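Transcription regulator (PDB 3CRJ) probably binds regulatory DNA as a TetR-family transcription factor, a two-chain regulator that pairs a helix-turn-helix DNA-binding region with a helical dimerisation region. Local coordinates at the interface of chains A and B. Sequence-based numbering; all coordinates share one arbitrary frame. Chains: chain A/B, Transcription regulator.

The interface of chains A and B. Residues chain A 189, 192, 196; chain B 158, 162, 193, 196-197.
A:Thr189, A:Glu192 and A:Ala196 face B:His158, B:Ser162, B:Tyr193, B:Ala196 and B:Met197 from one helix, 181-198, whose backbone is regular helix at each of the three, and their spacing of three and four residues turns them all toward chain B. A:Glu192 illustrates how one carboxylate oxygen can be shared by two donors across an interface. Its chain runs extended beyond CG (chi2 159°) and meets B:His158 coming from the opposite direction. The imidazole B:His158 NE2 donates to A:Glu192 OE1 at 2.8 Å, on the syn side, with the oxygen close to the ring plane; carboxylate and ring are turned steeply against each other, 74° apart. The phenol B:Tyr193 OH gives a second bond to A:Glu192 OE1, also 2.8 Å, but from above the carboxylate plane and on the face opposite to the histidine, so that the oxygen is clasped between two donors. Without the carboxylate, as with an alanine here, B:His158 NE2 and B:Tyr193 OH would probably lose their shared acceptor, and a gap would be likely to open beside the B:Met197 CE methyl. The network continues through B:Ser162 OG, which donates to B:Tyr193 OH at 3.1 Å and may help fix the phenol hydroxyl, while lying above one face of the histidine ring, toward its rim. That same OG shares a hydrogen bond with A:Thr189 OG1; the structure does not settle its direction, but if the serine gives its hydrogen to the tyrosine, A:Thr189 would have to be the donor. Apolar contacts flank the polar group: A:Glu192 CB lies at the edge of the B:Tyr193 ring, 3.9 Å from B:Tyr193 CE1. It is also 4.0 Å from CE of the bent selenomethionine B:Met197, whose CG lies above one face of the tyrosine ring, toward its rim. Farther along, the CB methyls of A:Ala196 and B:Ala196 meet at 3.7 Å. Helix 181-198 of chain A thus packs on helices 156-176 and 181-198 of chain B, the C-terminal helices of a two-fold helical interface typical of TetR-family dimers, in which the patch recurs with chains exchanged.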
loop_
_atom_site.group_PDB
_atom_site.type_symbol
_atom_site.label_atom_id
_atom_site.label_comp_id
_atom_site.label_asym_id
_atom_site.label_seq_id
_atom_site.Cartn_x
_atom_site.Cartn_y
_atom_site.Cartn_z
ATOM N N THR A 189 -9.893 3.821 12.466
ATOM C CA THR A 189 -8.524 4.095 12.874
ATOM C C THR A 189 -8.222 5.591 12.704
ATOM O O THR A 189 -7.807 6.261 13.671
ATOM C CB THR A 189 -7.559 3.267 12.061
ATOM O OG1 THR A 189 -7.864 1.886 12.254
ATOM C CG2 THR A 189 -6.121 3.532 12.481
ATOM N N GLU A 192 -10.058 7.538 15.512
ATOM C CA GLU A 192 -9.397 7.294 16.786
ATOM C C GLU A 192 -8.067 8.025 16.827
ATOM O O GLU A 192 -7.773 8.746 17.798
ATOM C CB GLU A 192 -9.204 5.797 17.031
ATOM C CG GLU A 192 -10.468 5.055 17.364
ATOM C CD GLU A 192 -10.365 3.566 17.114
ATOM O OE1 GLU A 192 -9.445 3.126 16.401
ATOM O OE2 GLU A 192 -11.224 2.817 17.618
ATOM N N ALA A 196 -7.289 11.351 19.335
ATOM C CA ALA A 196 -6.276 11.180 20.360
ATOM C C ALA A 196 -5.196 12.257 20.243
ATOM O O ALA A 196 -4.625 12.699 21.254
ATOM C CB ALA A 196 -5.671 9.792 20.274
ATOM N N HIS B 158 -9.645 -4.988 16.535
ATOM C CA HIS B 158 -9.542 -3.703 15.866
ATOM C C HIS B 158 -8.201 -3.032 16.125
ATOM O O HIS B 158 -7.536 -2.602 15.196
ATOM C CB HIS B 158 -10.668 -2.754 16.240
ATOM C CG HIS B 158 -10.492 -1.387 15.655
ATOM N ND1 HIS B 158 -10.867 -1.076 14.366
ATOM C CD2 HIS B 158 -9.924 -0.264 16.157
ATOM C CE1 HIS B 158 -10.555 0.183 14.105
ATOM N NE2 HIS B 158 -9.987 0.701 15.177
ATOM N N SER B 162 -5.748 -2.126 13.120
ATOM C CA SER B 162 -5.336 -0.746 13.042
ATOM C C SER B 162 -3.809 -0.649 12.931
ATOM O O SER B 162 -3.298 0.090 12.076
ATOM C CB SER B 162 -5.814 0.036 14.266
ATOM O OG SER B 162 -7.180 0.359 14.173
ATOM N N TYR B 193 -0.610 5.652 18.326
ATOM C CA TYR B 193 -1.911 4.983 18.285
ATOM C C TYR B 193 -2.074 3.971 19.414
ATOM O O TYR B 193 -3.006 4.053 20.197
ATOM C CB TYR B 193 -2.170 4.311 16.926
ATOM C CG TYR B 193 -3.501 3.592 16.907
ATOM C CD1 TYR B 193 -4.716 4.312 16.885
ATOM C CD2 TYR B 193 -3.566 2.205 16.967
ATOM C CE1 TYR B 193 -5.954 3.659 16.899
ATOM C CE2 TYR B 193 -4.803 1.543 16.993
ATOM C CZ TYR B 193 -5.987 2.272 16.957
ATOM O OH TYR B 193 -7.193 1.603 16.970
ATOM N N ALA B 196 -2.392 5.332 22.805
ATOM C CA ALA B 196 -3.661 6.052 22.954
ATOM C C ALA B 196 -4.817 5.078 23.206
ATOM O O ALA B 196 -5.764 5.404 23.928
ATOM C CB ALA B 196 -3.949 6.868 21.757
HETATM N N MSE B 197 -4.743 3.900 22.593
HETATM C CA MSE B 197 -5.757 2.894 22.759
HETATM C C MSE B 197 -5.548 2.101 24.047
HETATM O O MSE B 197 -6.479 1.927 24.833
HETATM C CB MSE B 197 -5.727 1.922 21.585
HETATM C CG MSE B 197 -6.186 2.490 20.260
HETATM SE SE MSE B 197 -7.738 3.688 20.298
HETATM C CE MSE B 197 -6.845 5.410 20.183
#